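Long-range contacts in TSR3 (Vulcanisaeta distributa, PDB 5APG), which probably transfers the 3-amino-3-carboxypropyl group of S-adenosylmethionine to an N1-methylpseudouridine of 16S ribosomal RNA, the last step of a base hypermodification: residues Val5-Leu10 / Gly27-Val32; Ile43-Thr48 / Arg91-Leu96; Ser111-Val116 / Arg134-Gly139. One frame throughout, in Å; residues are numbered along the deposited sequence.

Contact 1 of 3, residues Val5-Leu10 / Gly27-Val32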
# COMPACT_ATOMS: atom_id res chain seq x y z
N VAL A 5 -11.61 -3.70 3.80
CA VAL A 5 -10.71 -3.38 2.70
C VAL A 5 -11.40 -3.64 1.36
O VAL A 5 -11.98 -4.70 1.14
CB VAL A 5 -9.40 -4.19 2.77
CG1 VAL A 5 -8.46 -3.80 1.64
CG2 VAL A 5 -8.73 -4.00 4.12
N PHE A 6 -11.34 -2.65 0.47
CA PHE A 6 -11.98 -2.75 -0.83
C PHE A 6 -10.95 -2.56 -1.94
O PHE A 6 -10.14 -1.63 -1.89
CB PHE A 6 -13.10 -1.72 -0.97
CG PHE A 6 -14.18 -1.85 0.06
CD1 PHE A 6 -14.05 -1.22 1.29
CD2 PHE A 6 -15.31 -2.60 -0.20
CE1 PHE A 6 -15.05 -1.34 2.25
CE2 PHE A 6 -16.31 -2.72 0.76
CZ PHE A 6 -16.18 -2.09 1.98
N ILE A 7 -10.99 -3.43 -2.94
CA ILE A 7 -10.02 -3.39 -4.03
C ILE A 7 -10.69 -3.36 -5.39
O ILE A 7 -11.54 -4.19 -5.70
CB ILE A 7 -9.06 -4.61 -3.98
CG1 ILE A 7 -8.29 -4.64 -2.67
CG2 ILE A 7 -8.10 -4.58 -5.16
CD1 ILE A 7 -7.44 -5.90 -2.49
N TYR A 8 -10.32 -2.38 -6.21
CA TYR A 8 -10.65 -2.43 -7.62
C TYR A 8 -9.45 -2.98 -8.36
O TYR A 8 -8.35 -2.43 -8.27
CB TYR A 8 -11.05 -1.07 -8.18
CG TYR A 8 -11.18 -1.10 -9.69
CD1 TYR A 8 -12.21 -1.80 -10.30
CD2 TYR A 8 -10.24 -0.48 -10.50
CE1 TYR A 8 -12.33 -1.86 -11.67
CE2 TYR A 8 -10.35 -0.53 -11.88
CZ TYR A 8 -11.39 -1.22 -12.46
OH TYR A 8 -11.50 -1.27 -13.83
N ARG A 9 -9.66 -4.07 -9.08
CA ARG A 9 -8.56 -4.71 -9.79
C ARG A 9 -8.68 -4.54 -11.30
O ARG A 9 -9.70 -4.86 -11.89
CB ARG A 9 -8.51 -6.20 -9.43
CG ARG A 9 -7.45 -6.97 -10.19
CD ARG A 9 -7.30 -8.38 -9.64
NE ARG A 9 -7.00 -9.35 -10.69
CZ ARG A 9 -5.81 -9.50 -11.26
NH1 ARG A 9 -4.79 -8.74 -10.87
NH2 ARG A 9 -5.64 -10.40 -12.21
N LEU A 10 -7.62 -4.01 -11.90
CA LEU A 10 -7.51 -4.02 -13.36
C LEU A 10 -7.01 -5.39 -13.79
O LEU A 10 -5.86 -5.75 -13.55
CB LEU A 10 -6.56 -2.93 -13.84
CG LEU A 10 -7.16 -1.53 -14.03
CD1 LEU A 10 -6.07 -0.55 -14.42
CD2 LEU A 10 -8.25 -1.56 -15.09
N GLY A 27 -10.69 -13.66 2.13
CA GLY A 27 -11.66 -12.79 2.78
C GLY A 27 -11.12 -11.59 3.54
O GLY A 27 -11.85 -10.98 4.32
N PHE A 28 -9.85 -11.24 3.33
CA PHE A 28 -9.28 -10.03 3.93
C PHE A 28 -9.77 -8.76 3.24
O PHE A 28 -9.71 -7.67 3.81
CB PHE A 28 -7.76 -10.07 3.89
CG PHE A 28 -7.14 -11.04 4.85
CD1 PHE A 28 -7.19 -10.81 6.22
CD2 PHE A 28 -6.47 -12.16 4.39
CE1 PHE A 28 -6.60 -11.69 7.11
CE2 PHE A 28 -5.88 -13.05 5.27
CZ PHE A 28 -5.94 -12.81 6.63
N ALA A 29 -10.23 -8.92 2.01
CA ALA A 29 -10.71 -7.79 1.22
C ALA A 29 -11.76 -8.27 0.25
O ALA A 29 -11.90 -9.47 0.01
CB ALA A 29 -9.55 -7.13 0.48
N GLN A 30 -12.51 -7.33 -0.32
CA GLN A 30 -13.49 -7.69 -1.33
C GLN A 30 -13.26 -6.89 -2.60
O GLN A 30 -12.89 -5.71 -2.55
CB GLN A 30 -14.91 -7.50 -0.79
CG GLN A 30 -15.56 -6.17 -1.10
CD GLN A 30 -17.04 -6.15 -0.73
OE1 GLN A 30 -17.47 -6.87 0.17
NE2 GLN A 30 -17.82 -5.33 -1.42
N LEU A 31 -13.42 -7.54 -3.75
CA LEU A 31 -13.33 -6.86 -5.03
C LEU A 31 -14.59 -6.06 -5.30
O LEU A 31 -15.69 -6.47 -4.94
CB LEU A 31 -13.11 -7.87 -6.17
CG LEU A 31 -11.73 -8.52 -6.31
CD1 LEU A 31 -11.69 -9.38 -7.56
CD2 LEU A 31 -10.64 -7.47 -6.35
N VAL A 32 -14.42 -4.91 -5.95
CA VAL A 32 -15.55 -4.12 -6.43
C VAL A 32 -15.45 -4.02 -7.94
O VAL A 32 -14.38 -4.25 -8.51
CB VAL A 32 -15.58 -2.71 -5.79
CG1 VAL A 32 -15.59 -2.83 -4.27
CG2 VAL A 32 -14.38 -1.89 -6.24
O HOH W 1 -11.41 -6.26 5.28
O HOH W 2 -12.00 -5.61 -9.26
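Backbone hydrogen bonds tie V5-L10 to G27-V32 in parallel register. Q30 is the pivot: its N donates to V5 O at 3.1 Å, and its O accepts from I7 N at 3.0 Å, each bond lying in the plane of its acceptor carbonyl. The third bond, V32 N to I7 O, is equally short, but the donor stands 31° out of the plane of that carbonyl. At either end a water takes over: one accepts from V5 N and donates to F28 O, the other accepts from R9 N and donates to V32 O. This is the first beta-alpha-beta unit of the chain, with helix 19-25 linking strand 5-9 to strand 30-32 at the sheet margin. Apolar contacts occupy the helix side, where I7 CD1 touches A29 CB at 3.8 Å and I7 CG2 meets L31 CD2 at 4.0 Å; A20 and V24 of the helix pack on I7 and L31. R9 CB also reaches L31 CD2, and its guanidinium goes on to a salt bridge with D70. On the opposite face, the extended Q30 chain runs alongside F6, the amide and ring planes 75° apart. Q30 NE2 sits at the ring edge, in plane, 3.7 Å from F6 CE2. Y8 CB packs on V32 CG2.

Contact 2 of 3, residues Ile43-Thr48 / Arg91-Leu96. With EEM ([(3S)-3-amino-4-hydroxy-4-oxo-butyl]-[[(2S,3S,4R,5R)-5-(6-aminopurin-9-yl)-3,4-dihydroxy-oxolan-2-yl]methyl]-methyl-selanium), chain D.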
# COMPACT_ATOMS: atom_id res chain seq x y z
N ILE A 43 -9.99 5.93 3.14
CA ILE A 43 -8.58 6.04 2.79
C ILE A 43 -8.34 5.26 1.51
O ILE A 43 -8.73 4.09 1.42
CB ILE A 43 -7.66 5.46 3.90
CG1 ILE A 43 -7.88 6.18 5.24
CG2 ILE A 43 -6.19 5.55 3.48
CD1 ILE A 43 -7.45 7.63 5.23
N ILE A 44 -7.72 5.88 0.51
CA ILE A 44 -7.24 5.10 -0.62
C ILE A 44 -5.72 5.18 -0.68
O ILE A 44 -5.12 6.25 -0.60
CB ILE A 44 -7.87 5.56 -1.98
CG1 ILE A 44 -7.61 4.48 -3.05
CG2 ILE A 44 -7.33 6.92 -2.46
CD1 ILE A 44 -8.34 4.73 -4.37
N LEU A 45 -5.10 4.01 -0.74
CA LEU A 45 -3.66 3.97 -0.94
C LEU A 45 -3.39 4.47 -2.35
O LEU A 45 -4.09 4.12 -3.30
CB LEU A 45 -3.10 2.57 -0.72
CG LEU A 45 -3.24 2.01 0.70
CD1 LEU A 45 -2.48 0.71 0.84
CD2 LEU A 45 -2.78 3.02 1.74
N ASP A 46 -2.37 5.31 -2.47
CA ASP A 46 -2.06 5.94 -3.75
C ASP A 46 -0.58 6.29 -3.73
O ASP A 46 -0.19 7.25 -3.07
CB ASP A 46 -2.93 7.18 -3.97
CG ASP A 46 -2.72 7.81 -5.34
OD1 ASP A 46 -1.67 7.58 -5.98
OD2 ASP A 46 -3.61 8.57 -5.77
N PRO A 47 0.24 5.52 -4.46
CA PRO A 47 1.68 5.76 -4.48
C PRO A 47 2.09 7.03 -5.22
O PRO A 47 3.26 7.41 -5.13
CB PRO A 47 2.22 4.51 -5.19
CG PRO A 47 1.12 4.13 -6.13
CD PRO A 47 -0.16 4.43 -5.37
N THR A 48 1.16 7.68 -5.91
CA THR A 48 1.49 8.87 -6.70
C THR A 48 1.34 10.19 -5.95
O THR A 48 1.78 11.23 -6.44
CB THR A 48 0.62 8.97 -7.98
OG1 THR A 48 -0.73 9.29 -7.62
CG2 THR A 48 0.66 7.67 -8.77
N ARG A 91 -3.55 8.69 0.26
CA ARG A 91 -2.33 8.61 1.05
C ARG A 91 -1.32 7.63 0.44
O ARG A 91 -1.68 6.51 0.07
CB ARG A 91 -2.64 8.17 2.49
CG ARG A 91 -3.49 9.16 3.30
CD ARG A 91 -2.74 10.48 3.53
NE ARG A 91 -3.49 11.40 4.39
CZ ARG A 91 -4.34 12.32 3.95
NH1 ARG A 91 -4.57 12.46 2.64
NH2 ARG A 91 -4.98 13.10 4.81
N ARG A 92 -0.07 8.06 0.33
CA ARG A 92 0.99 7.11 -0.02
C ARG A 92 1.41 6.41 1.26
O ARG A 92 1.10 6.88 2.36
CB ARG A 92 2.19 7.80 -0.67
CG ARG A 92 2.97 8.76 0.25
CD ARG A 92 4.30 9.16 -0.40
NE ARG A 92 5.08 10.12 0.38
CZ ARG A 92 5.94 9.79 1.34
NH1 ARG A 92 6.12 8.52 1.67
NH2 ARG A 92 6.61 10.74 1.98
N LEU A 93 2.10 5.29 1.13
CA LEU A 93 2.70 4.68 2.29
C LEU A 93 4.02 5.37 2.57
O LEU A 93 4.70 5.81 1.65
CB LEU A 93 2.92 3.18 2.09
CG LEU A 93 1.64 2.33 2.09
CD1 LEU A 93 1.97 0.94 1.61
CD2 LEU A 93 1.03 2.30 3.49
N PRO A 94 4.39 5.47 3.85
CA PRO A 94 5.75 5.89 4.19
C PRO A 94 6.74 4.89 3.62
O PRO A 94 6.36 3.74 3.34
CB PRO A 94 5.76 5.91 5.72
CG PRO A 94 4.60 5.10 6.13
CD PRO A 94 3.57 5.26 5.06
N LEU A 95 7.99 5.31 3.46
CA LEU A 95 8.98 4.53 2.74
C LEU A 95 9.30 3.21 3.42
O LEU A 95 9.73 3.18 4.58
CB LEU A 95 10.25 5.35 2.56
CG LEU A 95 11.29 4.69 1.65
CD1 LEU A 95 10.77 4.62 0.22
CD2 LEU A 95 12.60 5.43 1.72
N LEU A 96 9.11 2.12 2.69
CA LEU A 96 9.36 0.78 3.21
C LEU A 96 10.10 -0.05 2.17
O LEU A 96 10.11 0.28 0.99
CB LEU A 96 8.04 0.10 3.60
CG LEU A 96 7.32 0.72 4.81
CD1 LEU A 96 5.84 0.38 4.80
CD2 LEU A 96 7.97 0.27 6.11
C2 EEM D . 0.89 3.47 -1.57
N3 EEM D . 0.33 2.40 -2.06
C4 EEM D . 1.08 1.39 -2.46
C1' EEM D . -0.54 -0.40 -3.20
C2' EEM D . -1.18 0.44 -4.33
C3' EEM D . -0.82 -0.27 -5.47
C4' EEM D . -0.80 -1.58 -5.20
C5' EEM D . 0.31 -2.33 -5.86
O EEM D . 0.69 -7.49 -5.62
C EEM D . 0.78 -7.71 -6.80
OXT EEM D . 0.36 -8.75 -7.27
CA EEM D . 1.37 -6.67 -7.72
N EEM D . 1.54 -7.27 -9.02
CB EEM D . 0.39 -5.51 -7.74
CG EEM D . 0.94 -4.23 -8.33
SE EEM D . -0.13 -2.67 -7.73
CE EEM D . 0.43 -1.07 -8.67
O4' EEM D . -0.39 -1.58 -3.65
O3' EEM D . -1.61 0.14 -6.66
O2' EEM D . -2.58 0.25 -4.09
N9 EEM D . 0.81 0.18 -2.99
C8 EEM D . 1.98 -0.39 -3.19
N7 EEM D . 2.98 0.39 -2.83
C5 EEM D . 2.44 1.53 -2.35
N1 EEM D . 2.18 3.65 -1.45
C6 EEM D . 3.01 2.72 -1.82
N6 EEM D . 4.40 2.89 -1.71
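P47 and L93 approach the adenine of the bound selenium analogue of S-adenosylmethionine from opposite faces. The pyrrolidine lies over the six-membered ring, with P47 CB 3.8 Å from EEM N1, while on the other side L93 CB comes within 3.6 Å of the same nitrogen. L45 meets the base from a third direction, its CB 3.7 Å from EEM N3. Its CG stands anti to the carbonyl carbon (chi1 -64°), so that CD2 faces L93 CD2 at 4.3 Å. The polar contact to the base from these segments is a main-chain one: L93 N donates an almost straight bond (167°) to EEM N1 at 3.1 Å. In this SPOUT-fold enzyme the cofactor thus sits against loops following the strands. Between the two strands, R91 N bonds to I44 O, and R91 O accepts from D46 N at 2.9 Å. D46 turns its carboxylate away: OD1 takes both T48 N, closing an Asx turn, and T48 OG1, while OD2 pairs with R90. R92 carries its guanidinium away from segment 43-48, to L93 O and a salt bridge with E161. The pair joins parallel strands 43-45 and 89-91, with helix 112-122 packing on L45 and L93 and helix 73-83 on P47.

Contact 3 of 3, residues Ser111-Val116 / Arg134-Gly139. With EEM ([(3S)-3-amino-4-hydroxy-4-oxo-butyl]-[[(2S,3S,4R,5R)-5-(6-aminopurin-9-yl)-3,4-dihydroxy-oxolan-2-yl]methyl]-methyl-selanium), chain D.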
# COMPACT_ATOMS: atom_id res chain seq x y z
N SER A 111 4.20 -4.91 -3.18
CA SER A 111 3.07 -5.68 -3.67
C SER A 111 1.81 -5.18 -2.99
O SER A 111 1.87 -4.50 -1.97
CB SER A 111 3.26 -7.18 -3.40
OG SER A 111 3.19 -7.46 -2.00
N THR A 112 0.66 -5.49 -3.58
CA THR A 112 -0.61 -5.06 -3.01
C THR A 112 -0.77 -5.60 -1.58
O THR A 112 -1.20 -4.88 -0.68
CB THR A 112 -1.79 -5.51 -3.89
OG1 THR A 112 -1.69 -4.87 -5.17
CG2 THR A 112 -3.13 -5.12 -3.24
N ILE A 113 -0.37 -6.85 -1.35
CA ILE A 113 -0.56 -7.44 -0.03
C ILE A 113 0.38 -6.80 1.00
O ILE A 113 0.00 -6.61 2.16
CB ILE A 113 -0.37 -8.99 -0.04
CG1 ILE A 113 -0.80 -9.59 1.30
CG2 ILE A 113 1.07 -9.41 -0.36
CD1 ILE A 113 -1.02 -11.10 1.27
N GLU A 114 1.60 -6.45 0.59
CA GLU A 114 2.53 -5.77 1.48
C GLU A 114 2.01 -4.38 1.83
O GLU A 114 2.16 -3.90 2.96
CB GLU A 114 3.92 -5.67 0.85
CG GLU A 114 4.73 -6.97 0.87
CD GLU A 114 5.91 -6.92 -0.08
OE1 GLU A 114 5.69 -6.69 -1.29
OE2 GLU A 114 7.06 -7.10 0.37
N ALA A 115 1.41 -3.72 0.85
CA ALA A 115 0.87 -2.39 1.07
C ALA A 115 -0.30 -2.42 2.05
O ALA A 115 -0.40 -1.56 2.92
CB ALA A 115 0.43 -1.79 -0.23
N VAL A 116 -1.19 -3.40 1.88
CA VAL A 116 -2.31 -3.57 2.79
C VAL A 116 -1.78 -3.81 4.21
O VAL A 116 -2.23 -3.18 5.16
CB VAL A 116 -3.23 -4.73 2.36
CG1 VAL A 116 -4.20 -5.11 3.47
CG2 VAL A 116 -3.98 -4.36 1.08
N ARG A 134 1.06 -13.61 6.52
CA ARG A 134 1.31 -15.04 6.64
C ARG A 134 0.74 -15.84 5.46
O ARG A 134 1.02 -17.02 5.32
CB ARG A 134 0.76 -15.55 7.98
CG ARG A 134 1.66 -15.18 9.16
CD ARG A 134 1.10 -15.65 10.50
NE ARG A 134 1.00 -17.10 10.57
CZ ARG A 134 0.48 -17.76 11.60
NH1 ARG A 134 0.02 -17.09 12.65
NH2 ARG A 134 0.43 -19.09 11.58
N LEU A 135 -0.03 -15.18 4.59
CA LEU A 135 -0.50 -15.81 3.35
C LEU A 135 0.64 -16.16 2.39
O LEU A 135 0.45 -16.93 1.45
CB LEU A 135 -1.52 -14.92 2.64
CG LEU A 135 -2.88 -14.76 3.32
CD1 LEU A 135 -3.80 -13.89 2.47
CD2 LEU A 135 -3.50 -16.12 3.59
N TYR A 136 1.82 -15.56 2.60
CA TYR A 136 3.01 -15.91 1.83
C TYR A 136 4.14 -16.32 2.77
O TYR A 136 4.23 -15.82 3.89
CB TYR A 136 3.45 -14.74 0.93
CG TYR A 136 2.51 -14.49 -0.23
CD1 TYR A 136 2.64 -15.20 -1.42
CD2 TYR A 136 1.49 -13.55 -0.14
CE1 TYR A 136 1.78 -14.99 -2.48
CE2 TYR A 136 0.62 -13.33 -1.20
CZ TYR A 136 0.78 -14.04 -2.37
OH TYR A 136 -0.08 -13.82 -3.42
N LYS A 137 5.00 -17.22 2.33
CA LYS A 137 6.08 -17.66 3.21
C LYS A 137 7.04 -16.50 3.50
O LYS A 137 7.60 -16.42 4.59
CB LYS A 137 6.83 -18.86 2.62
CG LYS A 137 7.67 -18.56 1.38
CD LYS A 137 8.57 -19.75 1.07
CE LYS A 137 9.13 -19.71 -0.33
NZ LYS A 137 9.88 -20.96 -0.65
N TRP A 138 7.18 -15.59 2.53
CA TRP A 138 8.08 -14.44 2.67
C TRP A 138 7.40 -13.25 3.35
O TRP A 138 8.05 -12.25 3.67
CB TRP A 138 8.60 -14.00 1.29
CG TRP A 138 7.52 -13.82 0.26
CD1 TRP A 138 7.14 -14.72 -0.70
CD2 TRP A 138 6.66 -12.68 0.11
NE1 TRP A 138 6.10 -14.20 -1.44
CE2 TRP A 138 5.79 -12.96 -0.96
CE3 TRP A 138 6.54 -11.46 0.78
CZ2 TRP A 138 4.81 -12.05 -1.38
CZ3 TRP A 138 5.58 -10.56 0.36
CH2 TRP A 138 4.72 -10.86 -0.71
N GLY A 139 6.10 -13.37 3.58
CA GLY A 139 5.30 -12.28 4.14
C GLY A 139 5.77 -11.68 5.46
O GLY A 139 6.00 -10.48 5.54
C2 EEM D . 0.89 3.47 -1.57
N3 EEM D . 0.33 2.40 -2.06
C4 EEM D . 1.08 1.39 -2.46
C1' EEM D . -0.54 -0.40 -3.20
C2' EEM D . -1.18 0.44 -4.33
C3' EEM D . -0.82 -0.27 -5.47
C4' EEM D . -0.80 -1.58 -5.20
C5' EEM D . 0.31 -2.33 -5.86
O EEM D . 0.69 -7.49 -5.62
C EEM D . 0.78 -7.71 -6.80
OXT EEM D . 0.36 -8.75 -7.27
CA EEM D . 1.37 -6.67 -7.72
N EEM D . 1.54 -7.27 -9.02
CB EEM D . 0.39 -5.51 -7.74
CG EEM D . 0.94 -4.23 -8.33
SE EEM D . -0.13 -2.67 -7.73
CE EEM D . 0.43 -1.07 -8.67
O4' EEM D . -0.39 -1.58 -3.65
O3' EEM D . -1.61 0.14 -6.66
O2' EEM D . -2.58 0.25 -4.09
N9 EEM D . 0.81 0.18 -2.99
C8 EEM D . 1.98 -0.39 -3.19
N7 EEM D . 2.98 0.39 -2.83
C5 EEM D . 2.44 1.53 -2.35
N1 EEM D . 2.18 3.65 -1.45
C6 EEM D . 3.01 2.72 -1.82
N6 EEM D . 4.40 2.89 -1.71
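I113 projects from the first turn of helix 112-122 and lays its CD1 against the edge of the Y136 ring, in the ring plane and 3.7 Å from CE2. CG1 is anti to the backbone N (chi1 -171°), which brings CD1 against both that ring and L135 CB, 4.1 Å away. The other branch, CG2, reaches W138 CH2 at 3.9 Å. The two aromatic residues also pack together, W138 CZ2 lying over the rim of one face of Y136. E114 crosses the indole at about a right angle, its CD 3.7 Å from W138 CZ3. Its carboxylate belongs to a capping box: S111 OG accepts from E114 N, while E114 OE1 receives S111 N and, through its anti lone pair, S111 OG at 2.7 Å. N100 ND2 gives OE1 a further donor and A99 N serves OE2, so both oxygens of this buried carboxylate, probably ionised, have donors. The capped helix start points at the cofactor analogue. T112 N donates to EEM O of the amino-acid carboxylate at 2.9 Å, where the helix end probably adds favourable polarisation. A115 CB, one turn on, presses on the nucleoside 3.4 Å from EEM N9. Y136 also makes a cation-pi contact with K22 of helix 19-25.

How the contacts relate
The three contacts illustrate how chemistry follows position in a parallel alpha/beta fold. Contacts 1 and 2 belong to one sheet and each joins an outermost strand to its inner neighbour, yet their centres are about 17 Å apart. Contact 1, partly buried, relies on regular strand pairing, extended at both ends by a water. Contact 2, buried near the middle of the chain, needs just two such bonds and devotes its loops to the adenine. Contact 3, also partly buried, meets through side chains alone, while its helix start grips the other end of the ligand. A115 is common ground of contacts 2 and 3; F28 CE2 touches L135 CD1 at 3.6 Å, linking contacts 1 and 3.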